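Local coordinates for protein mediator of RNA polymerase II transcription subunit 18 (Schizosaccharomyces pombe, PDB 3C0T) that serves as a subunit of the Mediator complex, the coactivator that carries signals from gene-specific regulators to the RNA polymerase II machinery, at residues Gly84-Arg97 against Ala198-Leu207. Residues are numbered along the deposited sequence; the frame is centred on the assembly and turned at random.
Sequences GNSEPKREDKCGIR and AFCDLKNVRL
Ser86 and the C-terminal residue Leu207 illustrate how one serine can hold a chain end through both backbone and hydroxyl. Ser86 N donates to Leu207 O at 3.0 Å, while Leu207 N returns an almost straight bond (175°) to Ser86 OG. With chi1 at 51°, OG is tucked between the two backbone arms of its own residue, which puts it in front of Leu207 N. The leucine lays CD1 over one face of the Arg97 guanidinium, off-centre and nearer its edge, 3.9 Å from Arg97 CZ. A water in that plane joins Arg97 NH1 to Gly84 O and Leu207 OXT, which also salt-bridges a basic side chain on another protein's chain. Arg206, bent at chi3, brings NH1 close to Pro88 CB and Ser86 O.

Asn204 makes the second anchor. Its CG, trans to the backbone N (chi1 -178°), carries the amide over Gly95. ND2 gives weak bonds to Arg90 O and Lys93 O, the ends of a type II turn, and a water links OD1 to Ser86 OG.

Glu3 of strand 2-10 salt-bridges Arg97, and Tyr5 packs against Ser86, Asn204 and Leu207. The tail following helix 179-196 lies beside the start of strand 95-104, with strand 2-10 next to both.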
ATOM      1  N   GLY A  84      -1.546   6.054  10.498  1.00 53.95           N
ATOM      2  CA  GLY A  84      -0.645   6.681  11.442  1.00 55.99           C
ATOM      3  C   GLY A  84       0.783   6.226  11.230  1.00 57.33           C
ATOM      4  O   GLY A  84       1.062   5.399  10.360  1.00 57.75           O
ATOM      5  N   ASN A  85       1.695   6.782  12.020  1.00 57.84           N
ATOM      6  CA  ASN A  85       3.104   6.423  11.940  1.00 57.62           C
ATOM      7  C   ASN A  85       3.265   5.100  12.678  1.00 57.29           C
ATOM      8  O   ASN A  85       2.553   4.843  13.653  1.00 57.48           O
ATOM      9  CB  ASN A  85       3.950   7.508  12.604  1.00 58.13           C
ATOM     10  CG  ASN A  85       3.735   8.882  11.979  1.00 60.10           C
ATOM     11  OD1 ASN A  85       3.882   9.901  12.644  1.00 61.53           O
ATOM     12  ND2 ASN A  85       3.394   8.910  10.695  1.00 59.97           N
ATOM     13  N   SER A  86       4.175   4.249  12.210  1.00 56.42           N
ATOM     14  CA  SER A  86       4.386   2.970  12.874  1.00 56.51           C
ATOM     15  C   SER A  86       5.039   3.223  14.223  1.00 58.15           C
ATOM     16  O   SER A  86       5.666   4.259  14.433  1.00 57.34           O
ATOM     17  CB  SER A  86       5.268   2.058  12.020  1.00 54.44           C
ATOM     18  OG  SER A  86       6.448   2.720  11.612  1.00 53.85           O
ATOM     19  N   GLU A  87       4.882   2.280  15.143  1.00 61.53           N
ATOM     20  CA  GLU A  87       5.465   2.418  16.470  1.00 65.70           C
ATOM     21  C   GLU A  87       6.977   2.214  16.444  1.00 67.31           C
ATOM     22  O   GLU A  87       7.488   1.361  15.721  1.00 67.10           O
ATOM     23  CB  GLU A  87       4.824   1.417  17.426  1.00 66.54           C
ATOM     24  CG  GLU A  87       3.329   1.623  17.599  1.00 69.31           C
ATOM     25  CD  GLU A  87       2.685   0.496  18.376  1.00 72.16           C
ATOM     26  OE1 GLU A  87       1.440   0.500  18.519  1.00 72.66           O
ATOM     27  OE2 GLU A  87       3.429  -0.394  18.846  1.00 73.63           O
ATOM     28  N   PRO A  88       7.715   3.014  17.227  1.00 70.35           N
ATOM     29  CA  PRO A  88       9.177   2.914  17.292  1.00 72.04           C
ATOM     30  C   PRO A  88       9.597   1.871  18.324  1.00 72.97           C
ATOM     31  O   PRO A  88       8.750   1.303  19.018  1.00 71.45           O
ATOM     32  CB  PRO A  88       9.589   4.321  17.695  1.00 71.39           C
ATOM     33  CG  PRO A  88       8.503   4.679  18.667  1.00 72.07           C
ATOM     34  CD  PRO A  88       7.240   4.200  17.964  1.00 71.36           C
ATOM     35  N   LYS A  89      10.903   1.630  18.420  1.00 75.79           N
ATOM     36  CA  LYS A  89      11.451   0.655  19.366  1.00 78.01           C
ATOM     37  C   LYS A  89      10.928  -0.757  19.129  1.00 77.94           C
ATOM     38  O   LYS A  89      10.882  -1.567  20.056  1.00 77.62           O
ATOM     39  CB  LYS A  89      11.137   1.055  20.818  1.00 80.32           C
ATOM     40  CG  LYS A  89      11.985   2.188  21.394  1.00 82.82           C
ATOM     41  CD  LYS A  89      11.663   3.536  20.762  1.00 85.62           C
ATOM     42  CE  LYS A  89      12.383   4.670  21.488  1.00 86.65           C
ATOM     43  NZ  LYS A  89      11.991   4.737  22.929  1.00 87.34           N
ATOM     44  N   ARG A  90      10.522  -1.046  17.897  1.00 78.25           N
ATOM     45  CA  ARG A  90      10.025  -2.373  17.551  1.00 78.37           C
ATOM     46  C   ARG A  90      10.943  -3.012  16.525  1.00 80.16           C
ATOM     47  O   ARG A  90      10.560  -3.941  15.815  1.00 80.29           O
ATOM     48  CB  ARG A  90       8.602  -2.302  16.993  1.00 76.18           C
ATOM     49  CG  ARG A  90       7.529  -2.207  18.051  1.00 71.84           C
ATOM     50  CD  ARG A  90       6.168  -2.475  17.450  1.00 69.99           C
ATOM     51  NE  ARG A  90       6.033  -3.851  16.976  1.00 68.08           N
ATOM     52  CZ  ARG A  90       5.808  -4.899  17.760  1.00 67.80           C
ATOM     53  NH1 ARG A  90       5.685  -4.738  19.071  1.00 68.10           N
ATOM     54  NH2 ARG A  90       5.701  -6.115  17.234  1.00 66.82           N
ATOM     55  N   GLU A  91      12.162  -2.496  16.447  1.00 82.80           N
ATOM     56  CA  GLU A  91      13.150  -3.020  15.522  1.00 85.57           C
ATOM     57  C   GLU A  91      13.348  -4.501  15.856  1.00 86.00           C
ATOM     58  O   GLU A  91      13.213  -4.903  17.017  1.00 86.26           O
ATOM     59  CB  GLU A  91      14.461  -2.250  15.690  1.00 89.06           C
ATOM     60  CG  GLU A  91      15.391  -2.332  14.499  1.00 94.52           C
ATOM     61  CD  GLU A  91      14.754  -1.784  13.235  1.00 97.96           C
ATOM     62  OE1 GLU A  91      13.768  -2.390  12.757  1.00100.00           O
ATOM     63  OE2 GLU A  91      15.237  -0.749  12.721  1.00 99.22           O
ATOM     64  N   ASP A  92      13.657  -5.309  14.845  1.00 85.68           N
ATOM     65  CA  ASP A  92      13.860  -6.747  15.045  1.00 85.80           C
ATOM     66  C   ASP A  92      12.557  -7.454  15.425  1.00 83.21           C
ATOM     67  O   ASP A  92      12.550  -8.608  15.857  1.00 82.24           O
ATOM     68  CB  ASP A  92      14.930  -6.990  16.117  1.00 89.77           C
ATOM     69  CG  ASP A  92      16.328  -6.601  15.647  1.00 93.80           C
ATOM     70  OD1 ASP A  92      17.269  -6.671  16.468  1.00 96.09           O
ATOM     71  OD2 ASP A  92      16.489  -6.230  14.459  1.00 95.35           O
ATOM     72  N   LYS A  93      11.453  -6.743  15.243  1.00 80.06           N
ATOM     73  CA  LYS A  93      10.127  -7.263  15.532  1.00 75.85           C
ATOM     74  C   LYS A  93       9.270  -6.778  14.359  1.00 71.74           C
ATOM     75  O   LYS A  93       9.715  -5.924  13.591  1.00 71.31           O
ATOM     76  CB  LYS A  93       9.640  -6.682  16.861  1.00 77.04           C
ATOM     77  CG  LYS A  93       8.801  -7.631  17.691  1.00 80.01           C
ATOM     78  CD  LYS A  93       8.873  -7.276  19.172  1.00 80.81           C
ATOM     79  CE  LYS A  93       7.896  -8.116  20.000  1.00 83.84           C
ATOM     80  NZ  LYS A  93       8.068  -9.592  19.809  1.00 83.64           N
ATOM     81  N   CYS A  94       8.068  -7.321  14.191  1.00 66.64           N
ATOM     82  CA  CYS A  94       7.213  -6.877  13.088  1.00 62.21           C
ATOM     83  C   CYS A  94       6.745  -5.445  13.356  1.00 59.54           C
ATOM     84  O   CYS A  94       6.650  -5.022  14.505  1.00 60.29           O
ATOM     85  CB  CYS A  94       5.994  -7.786  12.943  1.00 60.94           C
ATOM     86  SG  CYS A  94       4.673  -7.429  14.123  1.00 60.27           S
ATOM     87  N   GLY A  95       6.453  -4.695  12.301  1.00 55.88           N
ATOM     88  CA  GLY A  95       6.006  -3.332  12.493  1.00 52.66           C
ATOM     89  C   GLY A  95       4.540  -3.251  12.873  1.00 51.93           C
ATOM     90  O   GLY A  95       3.767  -4.167  12.593  1.00 52.77           O
ATOM     91  N   ILE A  96       4.160  -2.158  13.526  1.00 50.44           N
ATOM     92  CA  ILE A  96       2.775  -1.932  13.922  1.00 49.69           C
ATOM     93  C   ILE A  96       2.419  -0.466  13.690  1.00 50.09           C
ATOM     94  O   ILE A  96       3.188   0.431  14.049  1.00 50.98           O
ATOM     95  CB  ILE A  96       2.523  -2.233  15.422  1.00 49.79           C
ATOM     96  CG1 ILE A  96       2.866  -3.684  15.746  1.00 49.99           C
ATOM     97  CG2 ILE A  96       1.050  -1.995  15.757  1.00 48.49           C
ATOM     98  CD1 ILE A  96       2.585  -4.053  17.193  1.00 50.13           C
ATOM     99  N   ARG A  97       1.262  -0.222  13.084  1.00 48.91           N
ATOM    100  CA  ARG A  97       0.822   1.142  12.850  1.00 49.30           C
ATOM    101  C   ARG A  97      -0.695   1.202  12.869  1.00 51.29           C
ATOM    102  O   ARG A  97      -1.366   0.242  12.492  1.00 51.84           O
ATOM    103  CB  ARG A  97       1.335   1.663  11.510  1.00 48.69           C
ATOM    104  CG  ARG A  97       0.782   0.921  10.331  1.00 48.14           C
ATOM    105  CD  ARG A  97       1.119   1.615   9.045  1.00 49.61           C
ATOM    106  NE  ARG A  97       0.537   0.901   7.915  1.00 53.49           N
ATOM    107  CZ  ARG A  97       0.392   1.414   6.700  1.00 52.76           C
ATOM    108  NH1 ARG A  97       0.788   2.651   6.448  1.00 51.15           N
ATOM    109  NH2 ARG A  97      -0.157   0.686   5.739  1.00 53.15           N
ATOM    110  N   ALA A 198      13.280 -17.915   2.177  1.00 51.52           N
ATOM    111  CA  ALA A 198      14.123 -18.571   1.183  1.00 53.99           C
ATOM    112  C   ALA A 198      14.302 -17.708  -0.057  1.00 55.34           C
ATOM    113  O   ALA A 198      15.228 -17.931  -0.837  1.00 55.94           O
ATOM    114  CB  ALA A 198      13.525 -19.922   0.787  1.00 52.87           C
ATOM    115  N   PHE A 199      13.424 -16.726  -0.247  1.00 55.97           N
ATOM    116  CA  PHE A 199      13.533 -15.874  -1.425  1.00 58.62           C
ATOM    117  C   PHE A 199      13.271 -14.387  -1.244  1.00 58.91           C
ATOM    118  O   PHE A 199      13.149 -13.665  -2.223  1.00 60.85           O
ATOM    119  CB  PHE A 199      12.647 -16.416  -2.549  1.00 57.63           C
ATOM    120  CG  PHE A 199      11.239 -16.706  -2.130  1.00 56.62           C
ATOM    121  CD1 PHE A 199      10.313 -15.679  -1.995  1.00 56.85           C
ATOM    122  CD2 PHE A 199      10.840 -18.017  -1.872  1.00 54.81           C
ATOM    123  CE1 PHE A 199       9.005 -15.951  -1.610  1.00 58.28           C
ATOM    124  CE2 PHE A 199       9.540 -18.305  -1.485  1.00 55.39           C
ATOM    125  CZ  PHE A 199       8.616 -17.272  -1.354  1.00 57.85           C
ATOM    126  N   CYS A 200      13.184 -13.923  -0.003  1.00 60.02           N
ATOM    127  CA  CYS A 200      12.968 -12.503   0.244  1.00 61.66           C
ATOM    128  C   CYS A 200      13.113 -12.164   1.713  1.00 61.14           C
ATOM    129  O   CYS A 200      12.520 -12.821   2.563  1.00 62.07           O
ATOM    130  CB  CYS A 200      11.581 -12.051  -0.225  1.00 62.01           C
ATOM    131  SG  CYS A 200      11.336 -10.251   0.002  1.00 66.76           S
ATOM    132  N   ASP A 201      13.889 -11.130   2.008  1.00 61.19           N
ATOM    133  CA  ASP A 201      14.090 -10.726   3.384  1.00 63.12           C
ATOM    134  C   ASP A 201      13.006  -9.748   3.813  1.00 63.51           C
ATOM    135  O   ASP A 201      12.847  -8.675   3.229  1.00 64.48           O
ATOM    136  CB  ASP A 201      15.472 -10.093   3.565  1.00 64.90           C
ATOM    137  CG  ASP A 201      15.738  -9.676   5.006  1.00 69.23           C
ATOM    138  OD1 ASP A 201      15.598 -10.522   5.922  1.00 69.87           O
ATOM    139  OD2 ASP A 201      16.088  -8.496   5.225  1.00 73.06           O
ATOM    140  N   LEU A 202      12.260 -10.135   4.841  1.00 62.30           N
ATOM    141  CA  LEU A 202      11.187  -9.306   5.359  1.00 62.05           C
ATOM    142  C   LEU A 202      11.544  -8.732   6.724  1.00 63.48           C
ATOM    143  O   LEU A 202      11.993  -9.455   7.621  1.00 65.56           O
ATOM    144  CB  LEU A 202       9.899 -10.122   5.463  1.00 57.78           C
ATOM    145  CG  LEU A 202       9.300 -10.648   4.156  1.00 57.52           C
ATOM    146  CD1 LEU A 202       8.107 -11.545   4.474  1.00 56.71           C
ATOM    147  CD2 LEU A 202       8.875  -9.480   3.266  1.00 54.50           C
ATOM    148  N   LYS A 203      11.352  -7.428   6.876  1.00 63.01           N
ATOM    149  CA  LYS A 203      11.637  -6.775   8.141  1.00 63.46           C
ATOM    150  C   LYS A 203      10.771  -5.558   8.401  1.00 62.53           C
ATOM    151  O   LYS A 203      10.060  -5.074   7.522  1.00 60.97           O
ATOM    152  CB  LYS A 203      13.118  -6.387   8.235  1.00 66.16           C
ATOM    153  CG  LYS A 203      13.850  -6.233   6.913  1.00 69.10           C
ATOM    154  CD  LYS A 203      13.470  -4.970   6.167  1.00 71.87           C
ATOM    155  CE  LYS A 203      14.238  -4.891   4.846  1.00 75.43           C
ATOM    156  NZ  LYS A 203      13.895  -3.697   4.019  1.00 77.15           N
ATOM    157  N   ASN A 204      10.833  -5.087   9.640  1.00 61.08           N
ATOM    158  CA  ASN A 204      10.087  -3.921  10.068  1.00 59.15           C
ATOM    159  C   ASN A 204      10.734  -2.702   9.425  1.00 59.21           C
ATOM    160  O   ASN A 204      11.929  -2.478   9.570  1.00 60.62           O
ATOM    161  CB  ASN A 204      10.144  -3.812  11.596  1.00 57.28           C
ATOM    162  CG  ASN A 204       9.339  -2.635  12.138  1.00 58.82           C
ATOM    163  OD1 ASN A 204       8.889  -1.763  11.385  1.00 56.34           O
ATOM    164  ND2 ASN A 204       9.165  -2.602  13.458  1.00 57.76           N
ATOM    165  N   VAL A 205       9.946  -1.931   8.689  1.00 58.91           N
ATOM    166  CA  VAL A 205      10.433  -0.720   8.043  1.00 58.05           C
ATOM    167  C   VAL A 205       9.472   0.372   8.487  1.00 59.37           C
ATOM    168  O   VAL A 205       8.259   0.149   8.539  1.00 59.33           O
ATOM    169  CB  VAL A 205      10.413  -0.850   6.502  1.00 57.67           C
ATOM    170  CG1 VAL A 205      10.861   0.446   5.859  1.00 55.40           C
ATOM    171  CG2 VAL A 205      11.331  -1.977   6.072  1.00 56.48           C
ATOM    172  N   ARG A 206      10.001   1.545   8.818  1.00 59.86           N
ATOM    173  CA  ARG A 206       9.147   2.623   9.288  1.00 60.87           C
ATOM    174  C   ARG A 206       8.142   3.109   8.247  1.00 60.02           C
ATOM    175  O   ARG A 206       8.476   3.279   7.076  1.00 57.69           O
ATOM    176  CB  ARG A 206       9.989   3.803   9.781  1.00 63.17           C
ATOM    177  CG  ARG A 206       9.182   4.774  10.630  1.00 68.72           C
ATOM    178  CD  ARG A 206      10.063   5.645  11.510  1.00 74.95           C
ATOM    179  NE  ARG A 206       9.432   5.914  12.805  1.00 80.09           N
ATOM    180  CZ  ARG A 206       9.292   5.011  13.775  1.00 81.88           C
ATOM    181  NH1 ARG A 206       8.702   5.347  14.917  1.00 82.61           N
ATOM    182  NH2 ARG A 206       9.754   3.775  13.613  1.00 83.40           N
ATOM    183  N   LEU A 207       6.909   3.326   8.696  1.00 59.72           N
ATOM    184  CA  LEU A 207       5.828   3.798   7.830  1.00 59.37           C
ATOM    185  C   LEU A 207       5.099   4.999   8.441  1.00 60.37           C
ATOM    186  O   LEU A 207       5.297   5.266   9.649  1.00 62.02           O
ATOM    187  CB  LEU A 207       4.828   2.661   7.577  1.00 55.58           C
ATOM    188  CG  LEU A 207       5.253   1.563   6.599  1.00 53.19           C
ATOM    189  CD1 LEU A 207       4.199   0.468   6.562  1.00 51.50           C
ATOM    190  CD2 LEU A 207       5.441   2.162   5.214  1.00 49.66           C
ATOM    191  OXT LEU A 207       4.328   5.656   7.707  1.00 61.72           O
TER
HETATM  192  O   HOH W   1       1.771   4.929   7.733  1.00 49.93           O
HETATM  193  O   HOH W   2       8.477   0.643  11.917  1.00 52.84           O
HETATM  194  O   HOH W   3      12.093  -7.218  12.036  1.00 51.66           O